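Local structure of catechol 1,2-dioxygenase (Burkholderia ambifaria, 5VXT) at residues Leu23-Ala29 against Gln45-His49; Gly133-Asp138 against Lys203-Leu209; Val243-Arg249 against Phe302-Arg307. The protein probably catalyses the iron(III)-dependent intradiol cleavage of catechol by dioxygen to cis,cis-muconate. Residues are numbered along the deposited sequence.

Contact 1 lies in the helical N-terminal part; contacts 2 and 3 lie in the beta sandwich of the dioxygenase domain. Centres of contacts 1 and 2 are about 50 Å apart, on opposite sides of the chain's centre. Contacts 2 and 3 are about 20 Å apart between centres and reach the same sheet, where Tyr204 CE1 packs on Phe302 CE2 at 3.3 Å. All three are partly buried. Contact 1 joins two helices by van der Waals packing beside the second subunit. Contact 2 is an edge-strand pairing made by backbone hydrogen bonds. Contact 3 has apolar packing at its strand ends and hydrogen bonds, one water bridge included, between its loops.

Contact 1 (Leu23-Ala29 against Gln45-His49); sequences LKAASNA and QQIVH. With PTY (phosphatidylethanolamine), chain C.
The C-terminal end of helix 17-27 packs against an early turn of helix 42-62. The short axes of 23-27 and 45-49 approach to 9.1 Å, with 137° between their N-to-C directions. Ser27 lies opposite His49 (CA-CA 5.0 Å) and Ala29 opposite Gln45 (5.1 Å). Asn28, with positive phi (57°, psi 37°), is the C-prime residue of a Schellman motif. Ala29 N hydrogen-bonds to Lys24 O at 3.3 Å, and Asn28 N weakly to Ala25 O at 3.2 Å. Ser27 (chi1 p) turns OG back to hydrogen-bond with Leu23 O at 2.9 Å. Residues 45-49 are helical throughout.

Gln45 (chi1 m, chi2 t) points its CB toward the helix end. Gln45 CG is 3.3 Å from Ser27 O and Gln45 CD 3.2 Å from Asn28 O. These are packing contacts. Gln45 NE2 and Asn28 ND2 both hydrogen-bond to the backbone O of Leu229 of the second subunit. Ile47 turns to the bound phosphatidylethanolamine, with CG2 3.5 Å from PTY C35. Val48 (chi1 t) sets CG1 4.0 Å from Ser27 CB. His49 (chi1 t, chi2 -97°) is the most covered residue. Its ring edge meets Ser27 OG (3.2 Å from His49 CD2) and Leu23 O (3.6 Å from His49 CD2). Ala29 CB is 3.9 Å from His49 CB, and Lys24 CG is 4.0 Å from His49 NE2.

The arrangement is a Schellman-terminated helix packed on a second helix, whose Ile47 lines the lipid pocket in this helical N-terminal part of the dioxygenase.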
loop_
_atom_site.group_PDB
_atom_site.type_symbol
_atom_site.label_atom_id
_atom_site.label_comp_id
_atom_site.label_asym_id
_atom_site.label_seq_id
_atom_site.Cartn_x
_atom_site.Cartn_y
_atom_site.Cartn_z
ATOM N N LEU B 23 -13.049 15.183 0.320
ATOM C CA LEU B 23 -12.831 14.175 -0.720
ATOM C C LEU B 23 -12.587 14.812 -2.083
ATOM O O LEU B 23 -11.742 14.339 -2.860
ATOM C CB LEU B 23 -14.030 13.231 -0.796
ATOM C CG LEU B 23 -14.121 12.245 0.358
ATOM C CD1 LEU B 23 -15.470 11.545 0.327
ATOM C CD2 LEU B 23 -12.971 11.245 0.235
ATOM N N LYS B 24 -13.347 15.850 -2.417
ATOM C CA LYS B 24 -13.175 16.472 -3.731
ATOM C C LYS B 24 -11.842 17.204 -3.808
ATOM O O LYS B 24 -11.183 17.204 -4.855
ATOM C CB LYS B 24 -14.324 17.430 -4.030
ATOM C CG LYS B 24 -15.693 16.781 -4.067
ATOM C CD LYS B 24 -16.782 17.845 -4.130
ATOM C CE LYS B 24 -18.159 17.258 -3.880
ATOM N NZ LYS B 24 -19.194 18.322 -3.993
ATOM N N ALA B 25 -11.421 17.819 -2.699
ATOM C CA ALA B 25 -10.134 18.502 -2.693
ATOM C C ALA B 25 -8.988 17.510 -2.805
ATOM O O ALA B 25 -8.043 17.728 -3.577
ATOM C CB ALA B 25 -9.998 19.362 -1.425
ATOM N N ALA B 26 -9.060 16.402 -2.058
ATOM C CA ALA B 26 -7.922 15.500 -1.970
ATOM C C ALA B 26 -7.728 14.738 -3.264
ATOM O O ALA B 26 -6.591 14.465 -3.648
ATOM C CB ALA B 26 -8.101 14.526 -0.803
ATOM N N SER B 27 -8.822 14.397 -3.938
ATOM C CA SER B 27 -8.765 13.728 -5.228
ATOM C C SER B 27 -8.625 14.704 -6.384
ATOM O O SER B 27 -8.235 14.291 -7.476
ATOM C CB SER B 27 -10.029 12.901 -5.429
ATOM O OG SER B 27 -11.149 13.760 -5.592
ATOM N N ASN B 28 -8.909 15.991 -6.146
ATOM C CA ASN B 28 -8.927 17.028 -7.177
ATOM C C ASN B 28 -9.895 16.654 -8.298
ATOM O O ASN B 28 -9.657 16.929 -9.477
ATOM C CB ASN B 28 -7.522 17.319 -7.715
ATOM C CG ASN B 28 -7.392 18.726 -8.268
ATOM O OD1 ASN B 28 -8.203 19.598 -7.959
ATOM N ND2 ASN B 28 -6.367 18.957 -9.092
ATOM N N ALA B 29 -11.010 16.036 -7.922
ATOM C CA ALA B 29 -11.975 15.557 -8.897
ATOM C C ALA B 29 -12.836 16.708 -9.400
ATOM O O ALA B 29 -13.156 17.643 -8.661
ATOM C CB ALA B 29 -12.858 14.465 -8.291
ATOM N N GLN B 45 -7.839 11.068 -11.028
ATOM C CA GLN B 45 -8.673 11.806 -10.081
ATOM C C GLN B 45 -9.985 11.078 -9.825
ATOM O O GLN B 45 -10.419 10.949 -8.672
ATOM C CB GLN B 45 -8.939 13.215 -10.605
ATOM C CG GLN B 45 -7.685 14.068 -10.748
ATOM C CD GLN B 45 -7.902 15.280 -11.634
ATOM O OE1 GLN B 45 -8.863 15.334 -12.412
ATOM N NE2 GLN B 45 -6.994 16.252 -11.545
ATOM N N GLN B 46 -10.622 10.586 -10.894
ATOM C CA GLN B 46 -11.876 9.846 -10.767
ATOM C C GLN B 46 -11.701 8.587 -9.919
ATOM O O GLN B 46 -12.495 8.323 -9.006
ATOM C CB GLN B 46 -12.413 9.481 -12.158
ATOM C CG GLN B 46 -13.537 8.454 -12.116
ATOM C CD GLN B 46 -13.834 7.822 -13.467
ATOM O OE1 GLN B 46 -12.957 7.706 -14.314
ATOM N NE2 GLN B 46 -15.079 7.408 -13.664
ATOM N N ILE B 47 -10.673 7.787 -10.219
ATOM C CA ILE B 47 -10.450 6.561 -9.462
ATOM C C ILE B 47 -10.162 6.877 -8.006
ATOM O O ILE B 47 -10.709 6.236 -7.100
ATOM C CB ILE B 47 -9.315 5.730 -10.085
ATOM C CG1 ILE B 47 -9.769 5.188 -11.442
ATOM C CG2 ILE B 47 -8.892 4.603 -9.106
ATOM C CD1 ILE B 47 -8.697 4.429 -12.204
ATOM N N VAL B 48 -9.272 7.846 -7.758
ATOM C CA VAL B 48 -8.907 8.185 -6.379
ATOM C C VAL B 48 -10.126 8.686 -5.616
ATOM O O VAL B 48 -10.347 8.310 -4.456
ATOM C CB VAL B 48 -7.759 9.214 -6.360
ATOM C CG1 VAL B 48 -7.590 9.811 -4.947
ATOM C CG2 VAL B 48 -6.449 8.574 -6.809
ATOM N N HIS B 49 -10.942 9.542 -6.245
ATOM C CA HIS B 49 -12.131 10.039 -5.559
ATOM C C HIS B 49 -13.039 8.893 -5.120
ATOM O O HIS B 49 -13.572 8.894 -4.000
ATOM C CB HIS B 49 -12.900 11.009 -6.449
ATOM C CG HIS B 49 -14.070 11.643 -5.764
ATOM N ND1 HIS B 49 -15.360 11.174 -5.898
ATOM C CD2 HIS B 49 -14.141 12.698 -4.919
ATOM C CE1 HIS B 49 -16.176 11.923 -5.177
ATOM N NE2 HIS B 49 -15.461 12.857 -4.575
HETATM C C1 PTY C . -1.032 5.335 -14.039
HETATM C C2 PTY C . 5.396 6.273 -14.540
HETATM C C3 PTY C . 5.224 4.793 -14.859
HETATM O O4 PTY C . -2.144 5.479 -13.162
HETATM C C5 PTY C . 1.375 5.793 -14.347
HETATM C C6 PTY C . 0.185 6.015 -13.430
HETATM O O7 PTY C . 0.463 5.422 -12.165
HETATM C C8 PTY C . 0.957 6.372 -11.180
HETATM O O10 PTY C . 1.974 7.020 -11.382
HETATM C C11 PTY C . 0.183 6.506 -9.899
HETATM C C12 PTY C . -0.885 5.432 -9.984
HETATM C C13 PTY C . -1.374 5.058 -8.601
HETATM C C14 PTY C . -2.846 5.399 -8.476
HETATM C C15 PTY C . -3.464 4.513 -7.412
HETATM C C16 PTY C . -2.535 4.445 -6.211
HETATM C C17 PTY C . -3.337 4.196 -4.945
HETATM C C18 PTY C . -4.582 5.065 -4.977
HETATM C C19 PTY C . -5.346 4.935 -3.670
HETATM C C20 PTY C . -5.839 6.306 -3.242
HETATM C C21 PTY C . -7.249 6.218 -2.680
HETATM C C22 PTY C . -7.522 4.846 -2.086
HETATM C C23 PTY C . -7.543 4.887 -0.568
HETATM C C24 PTY C . -6.218 4.400 -0.004
HETATM C C25 PTY C . -5.246 5.553 0.204
HETATM C C26 PTY C . -4.199 5.131 1.224
HETATM C C27 PTY C . -3.981 6.224 2.256
HETATM C C28 PTY C . -3.060 5.690 3.337
HETATM C C29 PTY C . -1.726 5.334 2.730
HETATM C C30 PTY C . -3.326 4.670 -13.384
HETATM C C31 PTY C . -4.479 4.696 -12.409
HETATM O O30 PTY C . -3.357 3.952 -14.364
HETATM C C32 PTY C . -4.230 3.631 -11.344
HETATM C C33 PTY C . -5.383 3.504 -10.353
HETATM C C34 PTY C . -5.409 2.107 -9.743
HETATM C C35 PTY C . -6.607 1.911 -8.829
HETATM C C36 PTY C . -6.721 0.458 -8.398
HETATM C C37 PTY C . -5.475 0.055 -7.624
HETATM C C38 PTY C . -5.832 -0.972 -6.565
HETATM C C39 PTY C . -4.611 -1.383 -5.759
HETATM C C40 PTY C . -5.046 -1.920 -4.399
HETATM C C41 PTY C . -4.350 -3.247 -4.106
HETATM C C42 PTY C . -4.819 -3.922 -2.819
HETATM C C43 PTY C . -4.115 -5.263 -2.648
HETATM C C44 PTY C . -2.665 -5.165 -3.079
HETATM P P1 PTY C . 2.827 3.756 -15.200
HETATM O O11 PTY C . 4.022 4.305 -14.267
HETATM O O12 PTY C . 2.753 2.256 -15.035
HETATM O O13 PTY C . 2.996 4.342 -16.584
HETATM O O14 PTY C . 1.510 4.387 -14.524
HETATM N N1 PTY C . 4.430 7.033 -15.311
#

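Contact 2 (Gly133-Asp138 against Lys203-Leu209); sequences GVAKID and KYEFRTL
Strands 134-136 and 203-209 run parallel, axes 4.7 Å apart at closest approach and 10° between them. Ala135 pairs with Phe206 (CA-CA 5.0 Å) and Lys136 with Arg207 (4.5 Å). Three backbone hydrogen bonds set the register: Ala135 N to Glu205 O (2.9 Å), Arg207 N to Ala135 O (2.8 Å) and Ile137 N to Arg207 O (2.9 Å). Gly133, at positive phi (73°), leads into the strand.

On one face, Val134 CG2 meets Glu205 CB at 3.6 Å. Val134 CG1 lies over the Arg207 guanidinium, 3.8 Å from NE. Arg207 (chi1 m) forms a salt bridge from NE to Glu205 OE2 (3.0 Å). Lys136 NZ does so with Asp138 OD1 (2.8 Å), just past the strand. The other face carries Ala135 CB, 4.2 Å from Phe206 CD1. Ile137 (chi1 p), likewise past the strand, brings CG2 to the Phe206 ring edge, 4.0 Å from CD1. This apolar side packs on Val196 and Cys169 of the facing sheet. The pairing separates charge outside from apolar packing inside the sandwich.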
loop_
_atom_site.group_PDB
_atom_site.type_symbol
_atom_site.label_atom_id
_atom_site.label_comp_id
_atom_site.label_asym_id
_atom_site.label_seq_id
_atom_site.Cartn_x
_atom_site.Cartn_y
_atom_site.Cartn_z
ATOM N N GLY B 133 11.493 -25.325 -31.083
ATOM C CA GLY B 133 10.730 -26.533 -30.830
ATOM C C GLY B 133 10.848 -27.199 -29.469
ATOM O O GLY B 133 9.858 -27.742 -28.969
ATOM N N VAL B 134 12.038 -27.214 -28.872
ATOM C CA VAL B 134 12.270 -27.924 -27.615
ATOM C C VAL B 134 13.251 -27.122 -26.770
ATOM O O VAL B 134 14.230 -26.579 -27.288
ATOM C CB VAL B 134 12.808 -29.358 -27.846
ATOM C CG1 VAL B 134 13.175 -30.012 -26.523
ATOM C CG2 VAL B 134 11.791 -30.222 -28.587
ATOM N N ALA B 135 12.983 -27.037 -25.467
ATOM C CA ALA B 135 13.908 -26.415 -24.529
ATOM C C ALA B 135 14.075 -27.309 -23.310
ATOM O O ALA B 135 13.087 -27.789 -22.746
ATOM C CB ALA B 135 13.425 -25.023 -24.094
ATOM N N LYS B 136 15.323 -27.530 -22.911
ATOM C CA LYS B 136 15.642 -28.119 -21.616
ATOM C C LYS B 136 15.957 -26.970 -20.668
ATOM O O LYS B 136 16.939 -26.247 -20.865
ATOM C CB LYS B 136 16.816 -29.085 -21.714
ATOM C CG LYS B 136 17.100 -29.806 -20.411
ATOM C CD LYS B 136 18.243 -30.789 -20.554
ATOM C CE LYS B 136 18.401 -31.618 -19.292
ATOM N NZ LYS B 136 18.623 -30.767 -18.096
ATOM N N ILE B 137 15.124 -26.791 -19.647
ATOM C CA ILE B 137 15.134 -25.555 -18.882
ATOM C C ILE B 137 15.632 -25.737 -17.457
ATOM O O ILE B 137 15.782 -24.735 -16.742
ATOM C CB ILE B 137 13.748 -24.885 -18.889
ATOM C CG1 ILE B 137 12.740 -25.710 -18.100
ATOM C CG2 ILE B 137 13.259 -24.708 -20.320
ATOM C CD1 ILE B 137 11.347 -25.101 -18.082
ATOM N N ASP B 138 15.925 -26.960 -17.022
ATOM C CA ASP B 138 16.506 -27.148 -15.692
ATOM C C ASP B 138 18.025 -27.039 -15.817
ATOM O O ASP B 138 18.707 -27.985 -16.217
ATOM C CB ASP B 138 16.051 -28.461 -15.057
ATOM C CG ASP B 138 16.551 -29.689 -15.783
ATOM O OD1 ASP B 138 16.228 -29.859 -16.979
ATOM O OD2 ASP B 138 17.271 -30.480 -15.141
ATOM N N LYS B 203 4.298 -27.654 -32.603
ATOM C CA LYS B 203 4.687 -28.431 -31.431
ATOM C C LYS B 203 5.686 -27.673 -30.567
ATOM O O LYS B 203 6.590 -27.009 -31.075
ATOM C CB LYS B 203 5.283 -29.781 -31.845
ATOM C CG LYS B 203 4.292 -30.719 -32.522
ATOM C CD LYS B 203 4.930 -32.064 -32.911
ATOM C CE LYS B 203 4.774 -33.116 -31.820
ATOM N NZ LYS B 203 5.405 -34.415 -32.195
ATOM N N TYR B 204 5.505 -27.781 -29.252
ATOM C CA TYR B 204 6.411 -27.230 -28.255
ATOM C C TYR B 204 6.789 -28.352 -27.296
ATOM O O TYR B 204 6.032 -29.305 -27.102
ATOM C CB TYR B 204 5.765 -26.057 -27.474
ATOM C CG TYR B 204 4.860 -26.544 -26.368
ATOM C CD1 TYR B 204 3.532 -26.838 -26.620
ATOM C CD2 TYR B 204 5.346 -26.733 -25.074
ATOM C CE1 TYR B 204 2.706 -27.313 -25.620
ATOM C CE2 TYR B 204 4.530 -27.212 -24.069
ATOM C CZ TYR B 204 3.210 -27.504 -24.349
ATOM O OH TYR B 204 2.383 -27.977 -23.355
ATOM N N GLU B 205 7.955 -28.234 -26.670
ATOM C CA GLU B 205 8.329 -29.230 -25.674
ATOM C C GLU B 205 9.284 -28.622 -24.663
ATOM O O GLU B 205 10.243 -27.942 -25.039
ATOM C CB GLU B 205 8.968 -30.457 -26.333
ATOM C CG GLU B 205 9.286 -31.566 -25.356
ATOM C CD GLU B 205 9.664 -32.848 -26.069
ATOM O OE1 GLU B 205 9.407 -32.939 -27.288
ATOM O OE2 GLU B 205 10.218 -33.752 -25.411
ATOM N N PHE B 206 9.014 -28.862 -23.382
ATOM C CA PHE B 206 9.890 -28.450 -22.297
ATOM C C PHE B 206 10.359 -29.687 -21.549
ATOM O O PHE B 206 9.553 -30.559 -21.211
ATOM C CB PHE B 206 9.186 -27.479 -21.335
ATOM C CG PHE B 206 8.815 -26.176 -21.969
ATOM C CD1 PHE B 206 9.759 -25.173 -22.129
ATOM C CD2 PHE B 206 7.523 -25.949 -22.410
ATOM C CE1 PHE B 206 9.417 -23.969 -22.716
ATOM C CE2 PHE B 206 7.175 -24.745 -22.997
ATOM C CZ PHE B 206 8.123 -23.756 -23.151
ATOM N N ARG B 207 11.661 -29.769 -21.316
ATOM C CA ARG B 207 12.255 -30.827 -20.515
ATOM C C ARG B 207 12.821 -30.187 -19.258
ATOM O O ARG B 207 13.656 -29.281 -19.334
ATOM C CB ARG B 207 13.319 -31.575 -21.314
ATOM C CG ARG B 207 12.708 -32.226 -22.536
ATOM C CD ARG B 207 13.725 -32.887 -23.433
ATOM N NE ARG B 207 13.098 -33.365 -24.663
ATOM C CZ ARG B 207 13.765 -33.876 -25.692
ATOM N NH1 ARG B 207 15.084 -33.975 -25.640
ATOM N NH2 ARG B 207 13.113 -34.287 -26.772
ATOM N N THR B 208 12.339 -30.637 -18.107
ATOM C CA THR B 208 12.553 -29.905 -16.872
ATOM C C THR B 208 12.421 -30.894 -15.720
ATOM O O THR B 208 12.542 -32.110 -15.920
ATOM C CB THR B 208 11.568 -28.724 -16.784
ATOM O OG1 THR B 208 11.760 -28.017 -15.554
ATOM C CG2 THR B 208 10.121 -29.202 -16.868
ATOM N N LEU B 209 12.182 -30.378 -14.522
ATOM C CA LEU B 209 11.970 -31.190 -13.335
ATOM C C LEU B 209 10.646 -30.798 -12.684
ATOM O O LEU B 209 10.119 -29.702 -12.902
ATOM C CB LEU B 209 13.128 -31.036 -12.341
ATOM C CG LEU B 209 14.545 -31.267 -12.876
ATOM C CD1 LEU B 209 15.593 -30.930 -11.819
ATOM C CD2 LEU B 209 14.720 -32.705 -13.367
#

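Contact 3 (Val243-Arg249 against Phe302-Arg307); sequences VTSDGHR and FVLTPR
Strand residues Val243-Thr244 lead into a type II turn, Ser245 to His248. Gly247 (phi 80°, psi -5°) takes the turn position where a CB would strike the preceding carbonyl. His248 N closes the turn on Ser245 O at 3.2 Å. Ser245 OG and His248 ND1 share a hydrogen bond of 2.8 Å.

The extended 302-307 segment meets the turn at a single backbone bridge, His248 with Pro306 (CA-CA 4.1 Å). Arg307 N donates to Gly247 O at 3.2 Å. Arg249 N donates to Thr305 O at 3.0 Å. A water fills the next step, donating to Arg249 O (2.9 Å) and accepting from Thr305 N (2.8 Å). Thr305 OG1 (chi1 p) accepts from Arg249 NE at 2.8 Å and NH2 at 3.1 Å. Arg249 NH2 also forms a salt bridge with Asp106, and Arg307 NH1 hydrogen-bonds to Gly310 O. Pro306 O is buried without a partner in the model.

Apolar contacts complete the join. Val243 CG2 sits over the Phe302 ring, 4.0 Å from its centroid, and Val243 CG1 is 3.7 Å from Leu304 CD2. Leu304 CD1 makes a CH-pi contact over the His248 ring, 4.1 Å from its centroid.

Here the type II turn after strand 238-244 pairs with the extended tail of strand 295-303. This joins the two facing sheets at the C-terminal ends of these strands, at one end of the intradiol dioxygenase sandwich.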
loop_
_atom_site.group_PDB
_atom_site.type_symbol
_atom_site.label_atom_id
_atom_site.label_comp_id
_atom_site.label_asym_id
_atom_site.label_seq_id
_atom_site.Cartn_x
_atom_site.Cartn_y
_atom_site.Cartn_z
ATOM N N VAL B 243 1.655 -17.676 -24.040
ATOM C CA VAL B 243 1.729 -18.043 -25.461
ATOM C C VAL B 243 1.454 -16.806 -26.304
ATOM O O VAL B 243 0.372 -16.212 -26.215
ATOM C CB VAL B 243 0.762 -19.174 -25.840
ATOM C CG1 VAL B 243 1.001 -19.598 -27.296
ATOM C CG2 VAL B 243 0.966 -20.378 -24.930
ATOM N N THR B 244 2.421 -16.435 -27.137
ATOM C CA THR B 244 2.344 -15.226 -27.943
ATOM C C THR B 244 2.541 -15.578 -29.407
ATOM O O THR B 244 3.414 -16.384 -29.738
ATOM C CB THR B 244 3.407 -14.222 -27.514
ATOM O OG1 THR B 244 3.285 -13.986 -26.111
ATOM C CG2 THR B 244 3.252 -12.904 -28.273
ATOM N N SER B 245 1.734 -14.969 -30.278
ATOM C CA SER B 245 1.827 -15.190 -31.719
ATOM C C SER B 245 0.954 -14.175 -32.440
ATOM O O SER B 245 -0.146 -13.861 -31.975
ATOM C CB SER B 245 1.384 -16.608 -32.100
ATOM O OG SER B 245 -0.004 -16.767 -31.875
ATOM N N ASP B 246 1.434 -13.677 -33.577
ATOM C CA ASP B 246 0.655 -12.720 -34.353
ATOM C C ASP B 246 -0.656 -13.355 -34.797
ATOM O O ASP B 246 -0.727 -14.556 -35.054
ATOM C CB ASP B 246 1.444 -12.255 -35.576
ATOM C CG ASP B 246 2.921 -12.097 -35.291
ATOM O OD1 ASP B 246 3.274 -11.389 -34.323
ATOM O OD2 ASP B 246 3.729 -12.693 -36.033
ATOM N N GLY B 247 -1.693 -12.534 -34.906
ATOM C CA GLY B 247 -2.994 -13.037 -35.273
ATOM C C GLY B 247 -3.772 -13.678 -34.148
ATOM O O GLY B 247 -4.934 -14.047 -34.360
ATOM N N HIS B 248 -3.174 -13.828 -32.959
ATOM C CA HIS B 248 -3.856 -14.371 -31.792
ATOM C C HIS B 248 -3.647 -13.460 -30.590
ATOM O O HIS B 248 -2.667 -12.715 -30.507
ATOM C CB HIS B 248 -3.362 -15.778 -31.436
ATOM C CG HIS B 248 -3.398 -16.728 -32.589
ATOM N ND1 HIS B 248 -2.313 -16.936 -33.414
ATOM C CD2 HIS B 248 -4.393 -17.508 -33.068
ATOM C CE1 HIS B 248 -2.638 -17.812 -34.350
ATOM N NE2 HIS B 248 -3.896 -18.173 -34.163
ATOM N N ARG B 249 -4.573 -13.544 -29.645
ATOM C CA ARG B 249 -4.412 -12.816 -28.397
ATOM C C ARG B 249 -3.408 -13.536 -27.499
ATOM O O ARG B 249 -3.223 -14.755 -27.591
ATOM C CB ARG B 249 -5.766 -12.657 -27.703
ATOM C CG ARG B 249 -6.812 -12.009 -28.601
ATOM C CD ARG B 249 -8.141 -11.813 -27.896
ATOM N NE ARG B 249 -8.611 -13.016 -27.216
ATOM C CZ ARG B 249 -9.458 -12.998 -26.189
ATOM N NH1 ARG B 249 -9.911 -11.832 -25.728
ATOM N NH2 ARG B 249 -9.841 -14.130 -25.608
ATOM N N PHE B 302 -2.272 -25.976 -26.290
ATOM C CA PHE B 302 -2.760 -24.616 -26.114
ATOM C C PHE B 302 -3.655 -24.281 -27.295
ATOM O O PHE B 302 -3.204 -24.323 -28.445
ATOM C CB PHE B 302 -1.608 -23.618 -26.007
ATOM C CG PHE B 302 -0.685 -23.873 -24.855
ATOM C CD1 PHE B 302 -0.993 -23.412 -23.583
ATOM C CD2 PHE B 302 0.511 -24.542 -25.041
ATOM C CE1 PHE B 302 -0.132 -23.631 -22.525
ATOM C CE2 PHE B 302 1.368 -24.766 -23.987
ATOM C CZ PHE B 302 1.052 -24.307 -22.731
ATOM N N VAL B 303 -4.918 -23.981 -27.019
ATOM C CA VAL B 303 -5.860 -23.536 -28.040
ATOM C C VAL B 303 -6.028 -22.035 -27.860
ATOM O O VAL B 303 -6.543 -21.582 -26.833
ATOM C CB VAL B 303 -7.208 -24.262 -27.950
ATOM C CG1 VAL B 303 -8.167 -23.710 -28.989
ATOM C CG2 VAL B 303 -7.028 -25.771 -28.156
ATOM N N LEU B 304 -5.588 -21.269 -28.852
ATOM C CA LEU B 304 -5.552 -19.816 -28.794
ATOM C C LEU B 304 -6.828 -19.222 -29.386
ATOM O O LEU B 304 -7.543 -19.869 -30.155
ATOM C CB LEU B 304 -4.338 -19.292 -29.568
ATOM C CG LEU B 304 -2.959 -19.907 -29.323
ATOM C CD1 LEU B 304 -1.908 -19.100 -30.067
ATOM C CD2 LEU B 304 -2.627 -19.955 -27.833
ATOM N N THR B 305 -7.093 -17.959 -29.044
ATOM C CA THR B 305 -8.176 -17.198 -29.650
ATOM C C THR B 305 -7.621 -16.141 -30.603
ATOM O O THR B 305 -6.482 -15.688 -30.451
ATOM C CB THR B 305 -9.058 -16.529 -28.587
ATOM O OG1 THR B 305 -8.245 -15.737 -27.715
ATOM C CG2 THR B 305 -9.787 -17.590 -27.779
ATOM N N PRO B 306 -8.396 -15.728 -31.604
ATOM C CA PRO B 306 -7.876 -14.784 -32.597
ATOM C C PRO B 306 -8.018 -13.334 -32.164
ATOM O O PRO B 306 -8.908 -12.962 -31.395
ATOM C CB PRO B 306 -8.763 -15.063 -33.816
ATOM C CG PRO B 306 -10.077 -15.395 -33.200
ATOM C CD PRO B 306 -9.771 -16.148 -31.934
ATOM N N ARG B 307 -7.117 -12.504 -32.681
ATOM C CA ARG B 307 -7.321 -11.069 -32.564
ATOM C C ARG B 307 -8.607 -10.683 -33.284
ATOM O O ARG B 307 -9.016 -11.333 -34.251
ATOM C CB ARG B 307 -6.134 -10.307 -33.152
ATOM C CG ARG B 307 -4.850 -10.459 -32.362
ATOM C CD ARG B 307 -3.728 -9.663 -33.000
ATOM N NE ARG B 307 -2.629 -9.415 -32.071
ATOM C CZ ARG B 307 -2.407 -8.245 -31.477
ATOM N NH1 ARG B 307 -3.203 -7.210 -31.718
ATOM N NH2 ARG B 307 -1.383 -8.106 -30.649
HETATM O O HOH W 1 -5.170 -16.881 -27.363
#